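Local coordinates for protein 3-oxo-glucose-6-phosphate:glutamate aminotransferase (Bacillus subtilis subsp. subtilis, PDB 4K2M) that catalyses the reversible, pyridoxal phosphate-dependent transamination of 3-dehydro-glucose 6-phosphate with glutamate to give kanosamine 6-phosphate in antibiotic biosynthesis, at residues 32-37 with 42-47; 92-97 with 298-303; 252-257 with 306-311; 325-330 with 351-356; 413-418 with 427-432. One frame throughout, in Å; residues are numbered along the deposited sequence. Where two conformers were deposited one is given.

Contact 1: 32-37 with 42-47; sequences LVIEDS and RWKQVL
I34 and L47 both turn their first torsion so that the outgoing chain lies opposite the carbonyl carbon (CG1 of I34 at chi1 -59°, CG of L47 at -69°), and with chi2 extended in both residues the branch ends meet between strand 32-34 and helix 41-46. This is a strand-turn-helix unit of the additional N-terminal domain of this aminotransferase. I34 does most of the touching: its CD1 lies 4.1 Å from CD1 of L47, the two side chains crossing at a slant. W43 adds little more than its CB, because its indole leads away to helix 13-24 and helix 312-329, where it meets F317 edge-to-face. No hydrogen bond joins the segments; strand 32-34 is held instead by its parallel partner, strand 7-9. D36 OD1 and K44 NZ, of opposite charge, stay 5.4 Å apart, so any attraction between them is probably modest. The helix backbone itself takes the end of the isoleucine, with I34 CD1 3.9 Å from K44 CA.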
# COMPACT_ATOMS: atom_id res chain seq x y z
N LEU A 32 -10.87 21.59 33.13
CA LEU A 32 -10.74 20.75 31.94
C LEU A 32 -9.68 21.35 31.04
O LEU A 32 -9.93 22.36 30.37
CB LEU A 32 -12.07 20.68 31.18
CG LEU A 32 -13.25 20.05 31.92
CD1 LEU A 32 -14.50 20.03 31.05
CD2 LEU A 32 -12.89 18.64 32.38
N VAL A 33 -8.50 20.73 31.00
CA VAL A 33 -7.36 21.29 30.28
C VAL A 33 -7.12 20.49 29.00
O VAL A 33 -6.77 19.32 29.07
CB VAL A 33 -6.09 21.26 31.14
CG1 VAL A 33 -4.90 21.82 30.37
CG2 VAL A 33 -6.31 22.06 32.42
N ILE A 34 -7.33 21.12 27.85
CA ILE A 34 -7.11 20.44 26.57
C ILE A 34 -5.63 20.43 26.23
O ILE A 34 -5.04 21.49 26.02
CB ILE A 34 -7.86 21.15 25.43
CG1 ILE A 34 -9.36 21.20 25.71
CG2 ILE A 34 -7.60 20.43 24.11
CD1 ILE A 34 -10.18 21.98 24.66
N GLU A 35 -5.02 19.25 26.16
CA GLU A 35 -3.62 19.20 25.77
C GLU A 35 -3.44 19.69 24.34
O GLU A 35 -4.27 19.40 23.45
CB GLU A 35 -3.04 17.80 25.95
CG GLU A 35 -3.07 17.34 27.41
CD GLU A 35 -2.39 16.00 27.62
OE1 GLU A 35 -1.95 15.39 26.62
OE2 GLU A 35 -2.30 15.57 28.79
N ASP A 36 -2.38 20.45 24.12
CA ASP A 36 -2.14 21.05 22.82
C ASP A 36 -1.62 19.99 21.86
O ASP A 36 -0.42 19.92 21.58
CB ASP A 36 -1.15 22.22 22.93
CG ASP A 36 -1.02 22.99 21.62
OD1 ASP A 36 -1.87 22.79 20.73
OD2 ASP A 36 -0.07 23.80 21.49
N SER A 37 -2.53 19.16 21.37
CA SER A 37 -2.20 18.14 20.38
C SER A 37 -3.21 18.20 19.24
O SER A 37 -4.37 18.56 19.43
CB SER A 37 -2.20 16.75 21.02
OG SER A 37 -1.94 15.75 20.05
N ARG A 42 -10.78 18.90 17.49
CA ARG A 42 -12.23 18.99 17.43
C ARG A 42 -12.87 19.20 18.81
O ARG A 42 -14.02 19.61 18.90
CB ARG A 42 -12.83 17.79 16.69
CG ARG A 42 -12.52 17.79 15.19
CD ARG A 42 -13.17 19.00 14.51
NE ARG A 42 -12.61 19.30 13.20
CZ ARG A 42 -11.61 20.16 12.98
NH1 ARG A 42 -11.05 20.80 14.00
NH2 ARG A 42 -11.17 20.38 11.75
N TRP A 43 -12.11 18.95 19.87
CA TRP A 43 -12.59 19.21 21.23
C TRP A 43 -12.65 20.72 21.50
O TRP A 43 -13.54 21.20 22.21
CB TRP A 43 -11.66 18.58 22.27
CG TRP A 43 -12.02 17.20 22.76
CD1 TRP A 43 -11.16 16.14 22.89
CD2 TRP A 43 -13.29 16.74 23.24
NE1 TRP A 43 -11.83 15.05 23.42
CE2 TRP A 43 -13.14 15.39 23.63
CE3 TRP A 43 -14.55 17.35 23.37
CZ2 TRP A 43 -14.19 14.63 24.15
CZ3 TRP A 43 -15.60 16.60 23.88
CH2 TRP A 43 -15.42 15.25 24.26
N LYS A 44 -11.71 21.45 20.91
CA LYS A 44 -11.57 22.90 21.15
C LYS A 44 -12.86 23.70 21.00
O LYS A 44 -13.22 24.48 21.88
CB LYS A 44 -10.50 23.49 20.22
CG LYS A 44 -9.07 23.15 20.60
CD LYS A 44 -8.11 23.85 19.63
CE LYS A 44 -6.77 24.15 20.28
NZ LYS A 44 -6.51 25.62 20.35
N GLN A 45 -13.54 23.52 19.88
CA GLN A 45 -14.78 24.25 19.64
C GLN A 45 -15.88 23.69 20.53
O GLN A 45 -16.69 24.43 21.09
CB GLN A 45 -15.19 24.16 18.17
CG GLN A 45 -16.57 24.76 17.87
CD GLN A 45 -16.63 26.27 18.05
OE1 GLN A 45 -15.64 26.98 17.84
NE2 GLN A 45 -17.80 26.77 18.45
N VAL A 46 -15.88 22.37 20.65
CA VAL A 46 -16.94 21.65 21.34
C VAL A 46 -16.98 22.06 22.81
O VAL A 46 -18.05 22.33 23.36
CB VAL A 46 -16.74 20.12 21.19
CG1 VAL A 46 -17.54 19.37 22.22
CG2 VAL A 46 -17.12 19.67 19.78
N LEU A 47 -15.81 22.14 23.44
CA LEU A 47 -15.73 22.41 24.87
C LEU A 47 -15.79 23.89 25.23
O LEU A 47 -15.57 24.26 26.39
CB LEU A 47 -14.46 21.78 25.45
CG LEU A 47 -14.49 20.26 25.47
CD1 LEU A 47 -13.23 19.70 26.10
CD2 LEU A 47 -15.73 19.78 26.22

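Contact 2: 92-97 with 298-303; sequences EVLPTG and DNLQAA
V93 and L300 lose the most surface in this buried contact, and A303 and L94 are the residues they press against. V93, near the C-terminal end of helix 80-93, points toward helix 299-308 and divides its two methyls between different neighbours. Its CG2, opposite the carbonyl carbon, packs 3.7 Å from A303 CB, where the short alanine lets the valine come close. CG1, opposite the backbone N (chi1 177°), faces the amide of N299 instead, 4.3 Å from ND2. L300 reaches the other segment with the end of its chain, its CD1 lying 4.0 Å from L94 CD2.

A polar link runs beside this apolar patch. One water accepts from N299 ND2 at 3.0 Å and donates to T96 OG1, bridging segments that share no direct hydrogen bond. T96 OG1 and T96 N both reach V93 O. N299 ND2 also binds K98 O, and the N299 side chain lies about 6 Å from that of T100, part of the substrate site. Helix 103-116 covers one flank through Y104, which touches V93 and A303, while I86 and Q301 of the second subunit pack on L94 and L300, placing the two helices at the dimer interface.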
# COMPACT_ATOMS: atom_id res chain seq x y z
N GLU A 92 -4.45 21.28 -2.16
CA GLU A 92 -3.06 21.73 -2.02
C GLU A 92 -2.04 20.65 -2.35
O GLU A 92 -0.97 20.93 -2.91
CB GLU A 92 -2.80 22.22 -0.59
CG GLU A 92 -3.83 23.21 -0.07
CD GLU A 92 -3.59 23.56 1.39
OE1 GLU A 92 -2.58 23.09 1.96
OE2 GLU A 92 -4.42 24.30 1.97
N VAL A 93 -2.33 19.40 -1.98
CA VAL A 93 -1.35 18.34 -2.20
C VAL A 93 -1.26 17.89 -3.66
O VAL A 93 -0.16 17.69 -4.18
CB VAL A 93 -1.61 17.11 -1.30
CG1 VAL A 93 -0.62 16.00 -1.62
CG2 VAL A 93 -1.48 17.49 0.16
N LEU A 94 -2.41 17.76 -4.32
CA LEU A 94 -2.44 17.22 -5.67
C LEU A 94 -1.51 17.93 -6.67
O LEU A 94 -0.77 17.25 -7.40
CB LEU A 94 -3.87 17.08 -6.21
CG LEU A 94 -4.70 15.95 -5.58
CD1 LEU A 94 -6.17 16.05 -5.99
CD2 LEU A 94 -4.13 14.57 -5.95
N PRO A 95 -1.51 19.28 -6.68
CA PRO A 95 -0.65 19.98 -7.64
C PRO A 95 0.83 19.87 -7.32
O PRO A 95 1.65 20.23 -8.16
CB PRO A 95 -1.07 21.46 -7.48
CG PRO A 95 -2.41 21.42 -6.84
CD PRO A 95 -2.40 20.22 -5.96
N THR A 96 1.18 19.40 -6.12
CA THR A 96 2.60 19.22 -5.78
C THR A 96 3.18 18.03 -6.50
O THR A 96 4.40 17.94 -6.68
CB THR A 96 2.85 19.02 -4.28
OG1 THR A 96 2.36 17.73 -3.86
CG2 THR A 96 2.21 20.13 -3.46
N GLY A 97 2.33 17.08 -6.88
CA GLY A 97 2.80 15.88 -7.54
C GLY A 97 3.44 14.88 -6.60
O GLY A 97 3.92 13.83 -7.05
N ASP A 298 2.01 6.32 1.95
CA ASP A 298 2.01 7.35 0.91
C ASP A 298 1.85 8.74 1.51
O ASP A 298 1.07 8.94 2.45
CB ASP A 298 0.85 7.10 -0.06
CG ASP A 298 1.10 5.92 -0.98
OD1 ASP A 298 2.29 5.59 -1.18
OD2 ASP A 298 0.12 5.34 -1.48
N ASN A 299 2.57 9.71 0.94
CA ASN A 299 2.47 11.12 1.32
C ASN A 299 1.03 11.61 1.26
O ASN A 299 0.58 12.38 2.12
CB ASN A 299 3.37 11.96 0.40
CG ASN A 299 3.45 13.42 0.82
OD1 ASN A 299 3.92 13.74 1.91
ND2 ASN A 299 3.03 14.32 -0.07
N LEU A 300 0.30 11.19 0.23
CA LEU A 300 -1.09 11.62 0.09
C LEU A 300 -1.90 11.17 1.30
O LEU A 300 -2.68 11.95 1.86
CB LEU A 300 -1.71 11.10 -1.21
CG LEU A 300 -3.15 11.58 -1.45
CD1 LEU A 300 -3.22 12.44 -2.70
CD2 LEU A 300 -4.13 10.41 -1.58
N GLN A 301 -1.68 9.94 1.74
CA GLN A 301 -2.43 9.43 2.89
C GLN A 301 -1.99 10.09 4.19
O GLN A 301 -2.81 10.26 5.10
CB GLN A 301 -2.29 7.90 3.03
CG GLN A 301 -2.96 7.10 1.91
CD GLN A 301 -4.45 7.38 1.74
OE1 GLN A 301 -5.14 7.80 2.68
NE2 GLN A 301 -4.95 7.17 0.53
N ALA A 302 -0.72 10.43 4.30
CA ALA A 302 -0.24 11.16 5.49
C ALA A 302 -0.90 12.53 5.57
O ALA A 302 -1.25 13.00 6.65
CB ALA A 302 1.30 11.26 5.50
N ALA A 303 -1.08 13.19 4.42
CA ALA A 303 -1.77 14.48 4.43
C ALA A 303 -3.21 14.30 4.89
O ALA A 303 -3.74 15.11 5.66
CB ALA A 303 -1.74 15.12 3.03
O HOH W 1 3.29 17.23 -0.84

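Contact 3: 252-257 with 306-311; sequences GVCGKA and LERMKY
R308 packs its side chain closely along the backbone of G252 and V253, and nearly all of the contact passes through this arginine. G252 O is the densest point: R308 CD lies 3.3 Å from it and CB 3.6 Å, with the guanidinium oblique to the same oxygen. A bend at chi3 (72°) then turns the end of the arginine so that V253 O meets the edge of the guanidinium. The resulting bond, R308 NH1 to V253 O at 3.0 Å, is weak, with an N-H...O angle of only 131°. The stronger polar partner is E82, which forms a salt bridge with NE. In this aspartate aminotransferase-type fold, 252-257 leads to strand 258-262 from the region of K249, the cofactor-attachment lysine, which is not joined to the cofactor here; A257 touches the bound external aldimine. C254 gives a looser flank, its SG 4.2 Å from R308 CD, and F99 of the second subunit packs on both residues. Looser still is the partly exposed side of 306-311: there E307 and K310 leave the loop alone and form a salt bridge, K310 NZ lying 2.9 Å from E307 OE1, on the syn side but tilted out of the carboxylate plane.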
# COMPACT_ATOMS: atom_id res chain seq x y z
N GLY A 252 -8.33 6.39 11.12
CA GLY A 252 -7.89 5.87 9.84
C GLY A 252 -7.71 6.95 8.80
O GLY A 252 -8.09 8.10 9.02
N VAL A 253 -7.10 6.58 7.68
CA VAL A 253 -6.94 7.48 6.55
C VAL A 253 -7.94 7.08 5.46
O VAL A 253 -9.01 6.55 5.77
CB VAL A 253 -5.47 7.50 6.04
CG1 VAL A 253 -4.55 8.09 7.13
CG2 VAL A 253 -4.99 6.08 5.66
N CYS A 254 -7.64 7.37 4.20
CA CYS A 254 -8.55 7.00 3.11
C CYS A 254 -7.89 6.02 2.15
O CYS A 254 -7.86 6.22 0.93
CB CYS A 254 -9.03 8.24 2.35
SG CYS A 254 -9.98 9.37 3.39
N GLY A 255 -7.37 4.94 2.73
CA GLY A 255 -6.69 3.91 1.99
C GLY A 255 -5.95 3.06 3.02
O GLY A 255 -6.19 3.19 4.22
N LYS A 256 -5.04 2.21 2.57
CA LYS A 256 -4.26 1.42 3.53
C LYS A 256 -3.08 2.23 4.07
O LYS A 256 -2.44 2.99 3.32
CB LYS A 256 -3.79 0.10 2.89
CG LYS A 256 -4.91 -0.92 2.71
CD LYS A 256 -4.41 -2.28 2.22
CE LYS A 256 -3.90 -2.25 0.79
NZ LYS A 256 -5.01 -1.95 -0.16
N ALA A 257 -2.79 2.06 5.36
CA ALA A 257 -1.61 2.63 5.99
C ALA A 257 -1.46 2.05 7.39
O ALA A 257 -2.42 1.50 7.93
CB ALA A 257 -1.74 4.17 6.06
N LEU A 306 -3.33 13.67 8.64
CA LEU A 306 -3.14 14.86 9.47
C LEU A 306 -4.47 15.60 9.62
O LEU A 306 -4.65 16.35 10.57
CB LEU A 306 -2.06 15.76 8.88
CG LEU A 306 -0.67 15.17 9.07
CD1 LEU A 306 0.36 15.83 8.17
CD2 LEU A 306 -0.24 15.30 10.54
N GLU A 307 -5.39 15.38 8.69
CA GLU A 307 -6.73 15.97 8.83
C GLU A 307 -7.62 15.10 9.70
O GLU A 307 -8.25 15.59 10.64
CB GLU A 307 -7.41 16.16 7.48
CG GLU A 307 -6.78 17.21 6.60
CD GLU A 307 -6.61 18.54 7.30
OE1 GLU A 307 -7.56 18.99 7.98
OE2 GLU A 307 -5.51 19.12 7.20
N ARG A 308 -7.67 13.80 9.41
CA ARG A 308 -8.62 12.94 10.12
C ARG A 308 -8.24 12.78 11.57
O ARG A 308 -9.10 12.51 12.41
CB ARG A 308 -8.77 11.58 9.41
CG ARG A 308 -9.33 11.73 7.98
CD ARG A 308 -9.87 10.41 7.43
NE ARG A 308 -11.11 10.05 8.11
CZ ARG A 308 -11.76 8.90 8.00
NH1 ARG A 308 -11.29 7.92 7.22
NH2 ARG A 308 -12.90 8.73 8.67
N MET A 309 -6.95 12.95 11.89
CA MET A 309 -6.48 12.79 13.25
C MET A 309 -7.08 13.84 14.17
O MET A 309 -7.12 13.64 15.39
CB MET A 309 -4.95 12.88 13.32
CG MET A 309 -4.34 12.21 14.55
SD MET A 309 -2.54 12.10 14.41
CE MET A 309 -2.34 13.11 12.95
N LYS A 310 -7.53 14.95 13.60
CA LYS A 310 -8.11 16.03 14.41
C LYS A 310 -9.38 15.59 15.11
O LYS A 310 -9.83 16.25 16.06
CB LYS A 310 -8.40 17.25 13.53
CG LYS A 310 -7.16 17.81 12.86
CD LYS A 310 -7.55 18.87 11.84
CE LYS A 310 -6.30 19.53 11.28
NZ LYS A 310 -6.64 20.55 10.25
N TYR A 311 -9.94 14.48 14.66
CA TYR A 311 -11.20 13.96 15.18
C TYR A 311 -11.00 12.82 16.19
O TYR A 311 -11.97 12.36 16.80
CB TYR A 311 -12.10 13.47 14.02
CG TYR A 311 -12.52 14.58 13.07
CD1 TYR A 311 -13.80 15.12 13.12
CD2 TYR A 311 -11.63 15.08 12.13
CE1 TYR A 311 -14.18 16.16 12.25
CE2 TYR A 311 -12.00 16.11 11.26
CZ TYR A 311 -13.27 16.64 11.32
OH TYR A 311 -13.58 17.65 10.44

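Contact 4: 325-330 with 351-356; sequences RYITQL and HLFPIK. With EDO (1,2-ethanediol), chain D.
The rings of Y326 and F353 are tilted against each other, their planes at 35° and their centroids 4.7 Å apart. From the phenylalanine's side the geometry is clear: Y326 CD2 sits over the centre of its face, 3.6 Å above the plane. The tyrosine CB closes on the far carbon of the same ring, 3.4 Å from F353 CZ. I327 approaches differently, bringing CG1 to the ring's edge in plane, 3.9 Å from CZ. F353 reaches both residues because its CG stands opposite the backbone N (chi1 -174°), carrying the ring from strand 353-356 toward helix 312-329. Here the C-terminal part of the aminotransferase fold lays a helix against a two-stranded antiparallel sheet whose second strand is 412-415. The phenol of Y326 runs on past the phenylalanine, and its OH binds P416 O. Beside the strand, a 1,2-ethanediol, probably a crystallisation additive, donates from O1 to P354 O at 2.8 Å.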
# COMPACT_ATOMS: atom_id res chain seq x y z
N ARG A 325 -22.73 3.16 27.88
CA ARG A 325 -24.20 3.14 27.79
C ARG A 325 -24.70 1.70 27.61
O ARG A 325 -25.68 1.31 28.24
CB ARG A 325 -24.67 4.05 26.66
CG ARG A 325 -26.17 4.40 26.69
CD ARG A 325 -26.42 5.63 25.82
NE ARG A 325 -27.82 6.10 25.87
CZ ARG A 325 -28.78 5.72 25.03
NH1 ARG A 325 -28.53 4.83 24.08
NH2 ARG A 325 -30.01 6.22 25.14
N TYR A 326 -24.03 0.93 26.76
CA TYR A 326 -24.33 -0.50 26.64
C TYR A 326 -24.17 -1.20 27.97
O TYR A 326 -25.01 -2.02 28.37
CB TYR A 326 -23.39 -1.19 25.65
CG TYR A 326 -23.79 -1.17 24.19
CD1 TYR A 326 -25.11 -1.40 23.80
CD2 TYR A 326 -22.83 -0.98 23.21
CE1 TYR A 326 -25.46 -1.42 22.46
CE2 TYR A 326 -23.17 -1.00 21.87
CZ TYR A 326 -24.48 -1.21 21.50
OH TYR A 326 -24.80 -1.22 20.17
N ILE A 327 -23.05 -0.94 28.65
CA ILE A 327 -22.73 -1.71 29.86
C ILE A 327 -23.75 -1.41 30.96
O ILE A 327 -24.22 -2.31 31.66
CB ILE A 327 -21.29 -1.46 30.33
CG1 ILE A 327 -20.30 -2.08 29.34
CG2 ILE A 327 -21.07 -2.01 31.74
CD1 ILE A 327 -18.84 -1.62 29.56
N THR A 328 -24.11 -0.14 31.09
CA THR A 328 -25.09 0.25 32.09
C THR A 328 -26.49 -0.25 31.73
O THR A 328 -27.18 -0.84 32.57
CB THR A 328 -25.07 1.78 32.28
OG1 THR A 328 -23.77 2.16 32.77
CG2 THR A 328 -26.13 2.23 33.30
N GLN A 329 -26.94 -0.02 30.50
CA GLN A 329 -28.34 -0.28 30.18
C GLN A 329 -28.64 -1.76 29.96
O GLN A 329 -29.80 -2.18 30.09
CB GLN A 329 -28.84 0.61 29.02
CG GLN A 329 -28.86 2.12 29.42
CD GLN A 329 -29.67 3.01 28.49
OE1 GLN A 329 -30.55 2.55 27.76
NE2 GLN A 329 -29.37 4.31 28.52
N LEU A 330 -27.61 -2.56 29.65
CA LEU A 330 -27.80 -4.00 29.49
C LEU A 330 -27.51 -4.75 30.78
O LEU A 330 -27.58 -5.98 30.81
CB LEU A 330 -26.90 -4.57 28.37
CG LEU A 330 -27.20 -4.04 26.97
CD1 LEU A 330 -26.18 -4.60 26.01
CD2 LEU A 330 -28.62 -4.40 26.53
N HIS A 351 -12.81 -0.36 20.10
CA HIS A 351 -12.87 -0.50 18.65
C HIS A 351 -14.06 -1.39 18.25
O HIS A 351 -14.78 -1.11 17.29
CB HIS A 351 -11.58 -1.10 18.11
CG HIS A 351 -11.63 -1.35 16.63
ND1 HIS A 351 -11.77 -0.34 15.71
CD2 HIS A 351 -11.61 -2.51 15.93
CE1 HIS A 351 -11.81 -0.85 14.50
NE2 HIS A 351 -11.72 -2.16 14.60
N LEU A 352 -14.23 -2.49 18.99
CA LEU A 352 -15.37 -3.39 18.85
C LEU A 352 -15.94 -3.61 20.24
O LEU A 352 -15.22 -3.46 21.22
CB LEU A 352 -14.94 -4.72 18.19
CG LEU A 352 -14.62 -4.58 16.69
CD1 LEU A 352 -13.54 -5.59 16.21
CD2 LEU A 352 -15.88 -4.69 15.84
N PHE A 353 -17.23 -3.95 20.31
CA PHE A 353 -17.91 -4.10 21.60
C PHE A 353 -18.43 -5.52 21.73
O PHE A 353 -19.48 -5.85 21.16
CB PHE A 353 -19.08 -3.12 21.75
CG PHE A 353 -19.71 -3.17 23.11
CD1 PHE A 353 -19.20 -2.38 24.14
CD2 PHE A 353 -20.77 -4.04 23.39
CE1 PHE A 353 -19.73 -2.45 25.43
CE2 PHE A 353 -21.32 -4.10 24.68
CZ PHE A 353 -20.79 -3.31 25.70
N PRO A 354 -17.70 -6.37 22.46
CA PRO A 354 -18.10 -7.78 22.55
C PRO A 354 -18.90 -8.09 23.80
O PRO A 354 -18.52 -7.71 24.92
CB PRO A 354 -16.76 -8.51 22.62
CG PRO A 354 -15.84 -7.54 23.32
CD PRO A 354 -16.33 -6.13 22.95
N ILE A 355 -20.02 -8.78 23.61
CA ILE A 355 -20.70 -9.41 24.73
C ILE A 355 -20.55 -10.91 24.54
O ILE A 355 -20.10 -11.36 23.48
CB ILE A 355 -22.19 -9.03 24.82
CG1 ILE A 355 -22.97 -9.60 23.64
CG2 ILE A 355 -22.37 -7.50 24.88
CD1 ILE A 355 -24.48 -9.34 23.73
N LYS A 356 -20.88 -11.70 25.55
CA LYS A 356 -20.92 -13.15 25.33
C LYS A 356 -22.32 -13.65 25.61
O LYS A 356 -22.96 -13.22 26.57
CB LYS A 356 -19.88 -13.87 26.20
CG LYS A 356 -18.42 -13.56 25.82
CD LYS A 356 -17.43 -13.94 26.94
CE LYS A 356 -17.24 -15.43 27.10
NZ LYS A 356 -16.30 -15.74 28.25
C1 EDO D . -17.67 -9.88 27.51
O1 EDO D . -16.86 -9.00 26.73
C2 EDO D . -16.73 -10.77 28.34
O2 EDO D . -15.95 -9.95 29.20

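Contact 5: 413-418 with 427-432; sequences LHLPLY and DRVMEG
V429 makes only apolar contacts with segment 413-418, each of its methyls facing a different residue. CG2, placed opposite its carbonyl carbon, approaches the CG corner of P416, 4.1 Å away, with CD of the same proline at 4.2 Å. The other methyl, CG1, stands opposite the backbone N (chi1 173°) and faces L415, whose CD1 is 4.4 Å away. These spacings make a light, sparse interface, and Y326 of helix 312-329 packs against both L415 and V429 to complete it.

Polar ties lie outside the pair, since no hydrogen bond crosses between the segments. D427 forms a salt bridge with R325, which fastens helix 423-441 to helix 312-329. Backbone bonds from L413 to I355 and from L415 to F353 join the strand to its antiparallel neighbour. The whole is a helix-on-sheet layer in the C-terminal part of the aminotransferase fold, where helix 423-441 packs against the two-stranded sheet.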
# COMPACT_ATOMS: atom_id res chain seq x y z
N LEU A 413 -20.30 -12.02 20.73
CA LEU A 413 -21.20 -11.34 19.81
C LEU A 413 -20.87 -9.86 19.86
O LEU A 413 -20.84 -9.26 20.94
CB LEU A 413 -22.66 -11.56 20.23
CG LEU A 413 -23.68 -11.00 19.25
CD1 LEU A 413 -23.44 -11.61 17.89
CD2 LEU A 413 -25.09 -11.29 19.71
N HIS A 414 -20.63 -9.26 18.70
CA HIS A 414 -20.31 -7.84 18.66
C HIS A 414 -21.54 -7.01 18.32
O HIS A 414 -22.27 -7.33 17.37
CB HIS A 414 -19.17 -7.59 17.65
CG HIS A 414 -17.87 -8.16 18.10
ND1 HIS A 414 -17.33 -9.31 17.57
CD2 HIS A 414 -17.02 -7.77 19.09
CE1 HIS A 414 -16.19 -9.59 18.19
NE2 HIS A 414 -15.98 -8.66 19.12
N LEU A 415 -21.73 -5.94 19.10
CA LEU A 415 -22.85 -5.03 18.92
C LEU A 415 -22.36 -3.79 18.18
O LEU A 415 -21.19 -3.42 18.34
CB LEU A 415 -23.39 -4.61 20.29
CG LEU A 415 -23.77 -5.76 21.21
CD1 LEU A 415 -24.45 -5.15 22.43
CD2 LEU A 415 -24.71 -6.73 20.50
N PRO A 416 -23.23 -3.13 17.40
CA PRO A 416 -22.79 -1.94 16.66
C PRO A 416 -22.17 -0.89 17.57
O PRO A 416 -22.73 -0.58 18.63
CB PRO A 416 -24.09 -1.40 16.06
CG PRO A 416 -24.93 -2.63 15.87
CD PRO A 416 -24.63 -3.50 17.08
N LEU A 417 -21.00 -0.35 17.19
CA LEU A 417 -20.35 0.71 17.96
C LEU A 417 -19.33 1.43 17.07
O LEU A 417 -18.33 0.85 16.65
CB LEU A 417 -19.71 0.16 19.25
CG LEU A 417 -19.37 1.22 20.32
CD1 LEU A 417 -19.19 0.61 21.71
CD2 LEU A 417 -18.11 2.03 19.97
N TYR A 418 -19.60 2.69 16.78
CA TYR A 418 -18.64 3.49 16.03
C TYR A 418 -19.02 4.93 16.34
O TYR A 418 -20.13 5.18 16.82
CB TYR A 418 -18.68 3.15 14.53
CG TYR A 418 -20.06 3.29 13.91
CD1 TYR A 418 -20.45 4.46 13.27
CD2 TYR A 418 -20.96 2.23 13.97
CE1 TYR A 418 -21.72 4.59 12.71
CE2 TYR A 418 -22.24 2.35 13.41
CZ TYR A 418 -22.60 3.53 12.79
OH TYR A 418 -23.86 3.64 12.24
N ASP A 427 -30.50 2.41 21.26
CA ASP A 427 -31.74 2.04 21.98
C ASP A 427 -32.38 0.81 21.36
O ASP A 427 -32.80 -0.11 22.07
CB ASP A 427 -32.77 3.19 21.96
CG ASP A 427 -32.35 4.39 22.78
OD1 ASP A 427 -31.44 4.25 23.63
OD2 ASP A 427 -32.95 5.48 22.58
N ARG A 428 -32.47 0.78 20.03
CA ARG A 428 -33.11 -0.34 19.37
C ARG A 428 -32.31 -1.63 19.50
O ARG A 428 -32.88 -2.71 19.69
CB ARG A 428 -33.38 -0.03 17.89
CG ARG A 428 -34.21 -1.14 17.21
CD ARG A 428 -34.80 -0.71 15.88
NE ARG A 428 -35.65 -1.75 15.31
CZ ARG A 428 -36.95 -1.88 15.55
NH1 ARG A 428 -37.56 -1.04 16.37
NH2 ARG A 428 -37.65 -2.86 14.98
N VAL A 429 -30.98 -1.52 19.41
CA VAL A 429 -30.12 -2.68 19.63
C VAL A 429 -30.39 -3.28 20.99
O VAL A 429 -30.54 -4.50 21.14
CB VAL A 429 -28.63 -2.31 19.54
CG1 VAL A 429 -27.75 -3.52 19.94
CG2 VAL A 429 -28.29 -1.84 18.14
N MET A 430 -30.46 -2.42 22.00
CA MET A 430 -30.58 -2.87 23.37
C MET A 430 -31.96 -3.43 23.68
O MET A 430 -32.07 -4.46 24.33
CB MET A 430 -30.22 -1.73 24.33
CG MET A 430 -28.74 -1.39 24.27
SD MET A 430 -28.23 -0.18 25.48
CE MET A 430 -29.22 1.23 25.00
N GLU A 431 -33.00 -2.76 23.20
CA GLU A 431 -34.35 -3.26 23.40
C GLU A 431 -34.55 -4.59 22.68
O GLU A 431 -35.17 -5.50 23.21
CB GLU A 431 -35.37 -2.22 22.96
CG GLU A 431 -35.26 -0.92 23.74
CD GLU A 431 -36.32 0.08 23.36
OE1 GLU A 431 -35.96 1.26 23.11
OE2 GLU A 431 -37.51 -0.30 23.33
N GLY A 432 -34.00 -4.69 21.47
CA GLY A 432 -34.07 -5.93 20.71
C GLY A 432 -33.36 -7.05 21.45
O GLY A 432 -33.84 -8.19 21.49

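In the fold
Contact 1 comes first along the chain and belongs to the additional N-terminal domain; the other four lie in the DegT/DnrJ/EryC1/StrS aminotransferase region. Contacts 2 and 3 have alternating segments, share helix 299-308 and lie about 13 Å apart between centres; both touch the second subunit, so both lie at the dimer interface, near the ligand pocket. Contacts 4 and 5 follow in series with centres only about 8 Å apart, on neighbouring strands of one small sheet, their centres about 39 and 38 Å from that of contact 2. Contact 1 meets contact 3 through R42 N and K310 O, 3.2 Å apart and probably hydrogen-bonded, one of the points where the N-terminal domain meets the aminotransferase region.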